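Local coordinates for protein putative Nitroreductase (Anabaena variabilis ATCC 29413, PDB 3EO7) that binds flavin mononucleotide and probably acts as an FMN-dependent oxidoreductase of the nitroreductase type, at residues A34-P39 against G104-A109; Y171-R176 against R183-D188. One frame throughout, in Å; residues are numbered along the deposited sequence.

Interaction 1: residues A34-P39 against G104-A109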
loop_
_atom_site.group_PDB
_atom_site.type_symbol
_atom_site.label_atom_id
_atom_site.label_comp_id
_atom_site.label_asym_id
_atom_site.label_seq_id
_atom_site.Cartn_x
_atom_site.Cartn_y
_atom_site.Cartn_z
ATOM N N ALA A 34 -4.228 19.300 20.881
ATOM C CA ALA A 34 -5.665 19.513 21.122
ATOM C C ALA A 34 -6.476 18.914 19.972
ATOM O O ALA A 34 -7.637 18.546 20.138
ATOM C CB ALA A 34 -5.981 21.015 21.270
ATOM N N LYS A 35 -5.844 18.825 18.804
ATOM C CA LYS A 35 -6.463 18.301 17.622
ATOM C C LYS A 35 -5.995 16.918 17.131
ATOM O O LYS A 35 -6.381 16.564 16.030
ATOM C CB LYS A 35 -6.260 19.283 16.446
ATOM C CG LYS A 35 -7.243 20.452 16.306
ATOM C CD LYS A 35 -7.073 21.023 14.862
ATOM C CE LYS A 35 -8.123 22.048 14.395
ATOM N NZ LYS A 35 -7.910 22.396 12.915
ATOM N N GLN A 36 -5.177 16.159 17.889
ATOM C CA GLN A 36 -4.734 14.840 17.364
ATOM C C GLN A 36 -5.982 14.047 17.094
ATOM O O GLN A 36 -6.852 13.915 17.957
ATOM C CB GLN A 36 -3.788 13.988 18.223
ATOM C CG GLN A 36 -3.373 12.681 17.439
ATOM C CD GLN A 36 -2.436 11.735 18.169
ATOM O OE1 GLN A 36 -2.079 11.973 19.322
ATOM N NE2 GLN A 36 -2.026 10.651 17.494
ATOM N N PRO A 37 -6.103 13.566 15.868
ATOM C CA PRO A 37 -7.289 12.826 15.491
ATOM C C PRO A 37 -7.456 11.476 16.167
ATOM O O PRO A 37 -6.479 10.787 16.506
ATOM C CB PRO A 37 -7.094 12.608 13.978
ATOM C CG PRO A 37 -6.018 13.503 13.577
ATOM C CD PRO A 37 -5.170 13.740 14.752
ATOM N N VAL A 38 -8.717 11.087 16.290
ATOM C CA VAL A 38 -9.108 9.755 16.731
ATOM C C VAL A 38 -9.293 9.024 15.391
ATOM O O VAL A 38 -10.082 9.443 14.541
ATOM C CB VAL A 38 -10.401 9.763 17.569
ATOM C CG1 VAL A 38 -10.823 8.340 17.876
ATOM C CG2 VAL A 38 -10.157 10.540 18.878
ATOM N N PRO A 39 -8.501 7.973 15.155
ATOM C CA PRO A 39 -8.478 7.355 13.823
ATOM C C PRO A 39 -9.561 6.293 13.600
ATOM O O PRO A 39 -9.295 5.208 13.086
ATOM C CB PRO A 39 -7.051 6.790 13.778
ATOM C CG PRO A 39 -6.821 6.343 15.167
ATOM C CD PRO A 39 -7.560 7.309 16.071
ATOM N N GLY A 104 3.625 7.170 10.967
ATOM C CA GLY A 104 3.258 7.841 12.197
ATOM C C GLY A 104 2.220 7.150 13.053
ATOM O O GLY A 104 1.780 7.726 14.086
ATOM N N GLY A 105 1.789 5.946 12.673
ATOM C CA GLY A 105 0.706 5.272 13.385
ATOM C C GLY A 105 -0.558 6.130 13.341
ATOM O O GLY A 105 -1.276 6.232 14.321
ATOM N N LEU A 106 -0.849 6.702 12.186
ATOM C CA LEU A 106 -1.950 7.664 12.016
ATOM C C LEU A 106 -3.231 7.116 11.369
ATOM O O LEU A 106 -4.315 7.678 11.548
ATOM C CB LEU A 106 -1.422 8.899 11.267
ATOM C CG LEU A 106 -0.317 9.650 12.031
ATOM C CD1 LEU A 106 0.287 10.758 11.155
ATOM C CD2 LEU A 106 -0.790 10.154 13.391
ATOM N N TYR A 107 -3.108 6.034 10.609
ATOM C CA TYR A 107 -4.249 5.316 10.034
ATOM C C TYR A 107 -5.236 6.149 9.225
ATOM O O TYR A 107 -6.440 6.152 9.511
ATOM C CB TYR A 107 -4.983 4.473 11.121
ATOM C CG TYR A 107 -3.970 3.662 11.838
ATOM C CD1 TYR A 107 -3.331 2.609 11.196
ATOM C CD2 TYR A 107 -3.547 4.011 13.118
ATOM C CE1 TYR A 107 -2.317 1.879 11.834
ATOM C CE2 TYR A 107 -2.541 3.296 13.746
ATOM C CZ TYR A 107 -1.922 2.238 13.102
ATOM O OH TYR A 107 -0.884 1.568 13.724
ATOM N N PRO A 108 -4.739 6.803 8.168
ATOM C CA PRO A 108 -5.617 7.581 7.285
ATOM C C PRO A 108 -6.678 6.732 6.562
ATOM O O PRO A 108 -7.767 7.233 6.265
ATOM C CB PRO A 108 -4.631 8.214 6.272
ATOM C CG PRO A 108 -3.471 7.236 6.241
ATOM C CD PRO A 108 -3.343 6.813 7.694
ATOM N N ALA A 109 -6.398 5.456 6.315
ATOM C CA ALA A 109 -7.332 4.622 5.553
ATOM C C ALA A 109 -8.567 4.201 6.336
ATOM O O ALA A 109 -8.494 3.940 7.548
ATOM C CB ALA A 109 -6.610 3.368 4.976
#
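Pro39 lays CB of its ring over the backbone between Leu106 and Tyr107, the ring carbon standing 3.6 Å from Leu106 O. The same CB meets Tyr107 CB at 4.1 Å, so one proline carbon touches a carbonyl oxygen and a methylene together. Tyr107 offers its CB and not its ring: with CG anti to its own carbonyl carbon (chi1 -50°), the phenol leads away from Pro39 to the bound FMN. Three residues earlier, Gln36 reaches out with CG anti to the backbone N (chi1 -176°) and chi2 also extended; in this one of its two conformers NE2 comes to 4.3 Å from the Leu106 methyl CD2, a loose and doubtful touch. Both segments are loops, one ahead of strand 47-50 and the other running into strand 109-115 of the antiparallel sheet. Around them Pro39 O accepts a hydrogen bond from Arg98, and Ser102 OG holds Tyr107 N. Gln36 and Pro37 also touch Trp175 of helix 170-177. One carbon-carbon touch and two between a carbon and a polar atom make up the pairing, which therefore rests on van der Waals fit, without a direct hydrogen bond.

Interaction 2: residues Y171-R176 against R183-D188. With FMN (flavin mononucleotide), chain B.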
loop_
_atom_site.group_PDB
_atom_site.type_symbol
_atom_site.label_atom_id
_atom_site.label_comp_id
_atom_site.label_asym_id
_atom_site.label_seq_id
_atom_site.Cartn_x
_atom_site.Cartn_y
_atom_site.Cartn_z
ATOM N N TYR A 171 -6.932 14.456 7.230
ATOM C CA TYR A 171 -6.363 15.077 8.415
ATOM C C TYR A 171 -5.672 14.098 9.344
ATOM O O TYR A 171 -4.803 14.501 10.119
ATOM C CB TYR A 171 -7.403 15.886 9.154
ATOM C CG TYR A 171 -6.812 16.755 10.246
ATOM C CD1 TYR A 171 -5.986 17.832 9.910
ATOM C CD2 TYR A 171 -7.079 16.518 11.575
ATOM C CE1 TYR A 171 -5.442 18.634 10.875
ATOM C CE2 TYR A 171 -6.534 17.336 12.551
ATOM C CZ TYR A 171 -5.737 18.395 12.184
ATOM O OH TYR A 171 -5.162 19.217 13.131
ATOM N N ARG A 172 -6.084 12.826 9.320
ATOM C CA ARG A 172 -5.449 11.843 10.184
ATOM C C ARG A 172 -3.912 11.850 9.995
ATOM O O ARG A 172 -3.164 11.731 10.979
ATOM C CB ARG A 172 -6.028 10.454 9.939
ATOM C CG ARG A 172 -7.451 10.292 10.444
ATOM C CD ARG A 172 -7.844 8.843 10.239
ATOM N NE ARG A 172 -9.232 8.653 10.584
ATOM C CZ ARG A 172 -9.927 7.553 10.323
ATOM N NH1 ARG A 172 -9.328 6.525 9.741
ATOM N NH2 ARG A 172 -11.232 7.506 10.631
ATOM N N SER A 173 -3.463 11.995 8.745
ATOM C CA SER A 173 -2.030 12.053 8.436
ATOM C C SER A 173 -1.536 13.492 8.382
ATOM O O SER A 173 -0.454 13.786 8.881
ATOM C CB SER A 173 -1.714 11.329 7.129
ATOM O OG SER A 173 -1.948 9.947 7.261
ATOM N N ALA A 174 -2.341 14.393 7.817
ATOM C CA ALA A 174 -1.929 15.805 7.654
ATOM C C ALA A 174 -1.656 16.495 8.995
ATOM O O ALA A 174 -0.882 17.455 9.076
ATOM C CB ALA A 174 -2.968 16.600 6.805
ATOM N N TRP A 175 -2.344 16.041 10.031
ATOM C CA TRP A 175 -2.139 16.545 11.393
ATOM C C TRP A 175 -0.649 16.505 11.701
ATOM O O TRP A 175 -0.120 17.443 12.293
ATOM C CB TRP A 175 -2.980 15.738 12.389
ATOM C CG TRP A 175 -2.598 16.013 13.820
ATOM C CD1 TRP A 175 -2.958 17.073 14.559
ATOM C CD2 TRP A 175 -1.727 15.224 14.631
ATOM N NE1 TRP A 175 -2.374 17.005 15.816
ATOM C CE2 TRP A 175 -1.615 15.868 15.879
ATOM C CE3 TRP A 175 -1.049 14.027 14.434
ATOM C CZ2 TRP A 175 -0.862 15.344 16.917
ATOM C CZ3 TRP A 175 -0.292 13.506 15.465
ATOM C CH2 TRP A 175 -0.207 14.152 16.685
ATOM N N ARG A 176 0.035 15.447 11.263
ATOM C CA ARG A 176 1.470 15.358 11.456
ATOM C C ARG A 176 2.311 15.836 10.279
ATOM O O ARG A 176 3.272 16.592 10.464
ATOM C CB ARG A 176 1.887 13.924 11.775
ATOM C CG ARG A 176 3.426 13.808 11.893
ATOM C CD ARG A 176 3.851 12.535 12.519
ATOM N NE ARG A 176 5.309 12.399 12.400
ATOM C CZ ARG A 176 6.029 11.446 12.991
ATOM N NH1 ARG A 176 5.456 10.557 13.803
ATOM N NH2 ARG A 176 7.347 11.397 12.777
ATOM N N ARG A 183 1.686 11.697 0.224
ATOM C CA ARG A 183 2.565 10.566 -0.059
ATOM C C ARG A 183 2.302 9.446 0.948
ATOM O O ARG A 183 2.083 8.296 0.570
ATOM C CB ARG A 183 4.041 10.967 0.077
ATOM C CG ARG A 183 4.503 12.018 -0.897
ATOM C CD ARG A 183 5.906 12.379 -0.489
ATOM N NE ARG A 183 6.619 13.361 -1.284
ATOM C CZ ARG A 183 7.908 13.239 -1.620
ATOM N NH1 ARG A 183 8.579 12.121 -1.357
ATOM N NH2 ARG A 183 8.519 14.215 -2.269
ATOM N N ARG A 184 2.312 9.806 2.235
ATOM C CA ARG A 184 2.154 8.822 3.308
ATOM C C ARG A 184 0.785 8.126 3.256
ATOM O O ARG A 184 0.691 6.910 3.455
ATOM C CB ARG A 184 2.374 9.444 4.706
ATOM C CG ARG A 184 3.644 10.272 4.850
ATOM C CD ARG A 184 4.925 9.507 4.607
ATOM N NE ARG A 184 6.031 10.333 5.089
ATOM C CZ ARG A 184 6.582 11.344 4.425
ATOM N NH1 ARG A 184 6.290 11.600 3.160
ATOM N NH2 ARG A 184 7.504 12.077 5.029
ATOM N N ILE A 185 -0.269 8.884 2.989
ATOM C CA ILE A 185 -1.603 8.331 2.881
ATOM C C ILE A 185 -1.660 7.259 1.801
ATOM O O ILE A 185 -2.223 6.180 1.991
ATOM C CB ILE A 185 -2.606 9.456 2.524
ATOM C CG1 ILE A 185 -2.898 10.317 3.758
ATOM C CG2 ILE A 185 -3.949 8.879 1.988
ATOM C CD1 ILE A 185 -3.604 11.652 3.446
ATOM N N CYS A 186 -1.086 7.557 0.639
ATOM C CA CYS A 186 -1.133 6.595 -0.466
ATOM C C CYS A 186 -0.286 5.355 -0.180
ATOM O O CYS A 186 -0.697 4.245 -0.505
ATOM C CB CYS A 186 -0.753 7.268 -1.759
ATOM S SG CYS A 186 -2.032 8.498 -2.306
ATOM N N LEU A 187 0.889 5.552 0.411
ATOM C CA LEU A 187 1.744 4.416 0.844
ATOM C C LEU A 187 0.999 3.552 1.849
ATOM O O LEU A 187 0.975 2.324 1.708
ATOM C CB LEU A 187 3.058 4.923 1.448
ATOM C CG LEU A 187 3.961 5.594 0.402
ATOM C CD1 LEU A 187 5.066 6.406 1.113
ATOM C CD2 LEU A 187 4.531 4.534 -0.529
ATOM N N ASP A 188 0.456 4.182 2.894
ATOM C CA ASP A 188 -0.318 3.475 3.934
ATOM C C ASP A 188 -1.436 2.634 3.283
ATOM O O ASP A 188 -1.671 1.477 3.645
ATOM C CB ASP A 188 -0.993 4.443 4.906
ATOM C CG ASP A 188 -0.041 5.113 5.879
ATOM O OD1 ASP A 188 1.198 4.911 5.812
ATOM O OD2 ASP A 188 -0.571 5.883 6.718
HETATM N N1 FMN B . 8.820 3.665 11.089
HETATM C C2 FMN B . 9.964 4.366 11.433
HETATM O O2 FMN B . 10.570 4.114 12.469
HETATM N N3 FMN B . 10.472 5.387 10.676
HETATM C C4 FMN B . 9.857 5.816 9.538
HETATM O O4 FMN B . 10.462 6.616 8.799
HETATM C C4A FMN B . 8.704 5.137 9.149
HETATM N N5 FMN B . 8.003 5.555 8.035
HETATM C C5A FMN B . 6.890 4.811 7.594
HETATM C C6 FMN B . 6.226 5.127 6.414
HETATM C C7 FMN B . 5.111 4.407 5.988
HETATM C C7M FMN B . 4.476 4.704 4.621
HETATM C C8 FMN B . 4.643 3.343 6.748
HETATM C C8M FMN B . 3.565 2.405 6.246
HETATM C C9 FMN B . 5.300 2.996 7.944
HETATM C C9A FMN B . 6.423 3.730 8.363
HETATM N N10 FMN B . 7.070 3.400 9.547
HETATM C C10 FMN B . 8.198 4.076 9.929
HETATM C "C1'" FMN B . 6.470 2.417 10.532
HETATM C "C2'" FMN B . 5.317 2.992 11.330
HETATM O "O2'" FMN B . 5.831 3.811 12.403
HETATM C "C3'" FMN B . 4.456 1.848 11.860
HETATM O "O3'" FMN B . 3.808 1.179 10.773
HETATM C "C4'" FMN B . 3.433 2.277 12.929
HETATM O "O4'" FMN B . 4.105 2.811 14.104
HETATM C "C5'" FMN B . 2.556 1.102 13.316
HETATM O "O5'" FMN B . 3.304 0.025 13.814
HETATM P P FMN B . 3.260 -1.410 13.149
HETATM O O1P FMN B . 3.825 -1.286 11.738
HETATM O O2P FMN B . 4.139 -2.274 14.046
HETATM O O3P FMN B . 1.848 -1.917 13.123
HETATM O O HOH W 1 0.091 8.358 7.744
#
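Two helical segments pass each other with their nearest CA atoms, those of Ser173 and Ile185, 6.7 Å apart. They belong to two consecutive helices, 170-177 and 181-202, joined by a short connection, within the first nitroreductase-family region of the chain. Ser173 and Ile185 supply the direct packing. Ser173 directs its side chain at the second helix, and Ile185 CG1 lies against both of its atoms, 3.7 Å from CB and, in one of the two serine conformers, 3.6 Å from OG. The isoleucine holds CG1 anti to its carbonyl carbon (chi1 -76°) and extends beyond it (chi2 166°), carrying CD1 alongside Ser173 CB at the margin of the contact. In that conformer the serine's polar end has a hydrocarbon beside it, and a water accepts a hydrogen bond from Ser173 OG at 2.6 Å. That water in turn donates to Asp188 OD2, bridging carboxylate and hydroxyl, which are themselves too far apart for a direct bond; the bridge holds for this conformer alone. Asp188 has stronger partners in the loop before strand 109-115, where Ser102 OG binds OD2 and the backbone N of Ala103 binds OD1. Its carboxylate is therefore gripped at both oxygens, and Ser102 also binds FMN through its backbone N. Pro108 packs on Ser173, Ile185 and Asp188, covering the seam from the loop side. At Leu187 and Asp188 the second helix borders the flavin pocket. The dimethylbenzene end of the isoalloxazine rests there, with Leu187 CB 3.5 Å from the FMN methyl C7M and Asp188 OD1 3.5 Å from the neighbouring methyl C8M.

Both segments of interaction 1 precede those of interaction 2 in the sequence, yet the centres of the two contacts lie only 9 Å apart on one side of the chain's centre. Strand 109-115, which continues from the 104-109 loop, pairs antiparallel with strand 162-169, which leads into helix 170-177; the sheet thus joins the two contacts. They also touch directly: Arg172 NH1 makes a probable hydrogen bond to Tyr107 O at 2.9 Å, and Lys35 packs on Tyr171. Pro108 packs on Ser173 and Asp188, so the 104-109 loop meets both helices of interaction 2. Tyr107, Leu187 and Asp188 all belong to the FMN pocket, so both interactions border the cofactor.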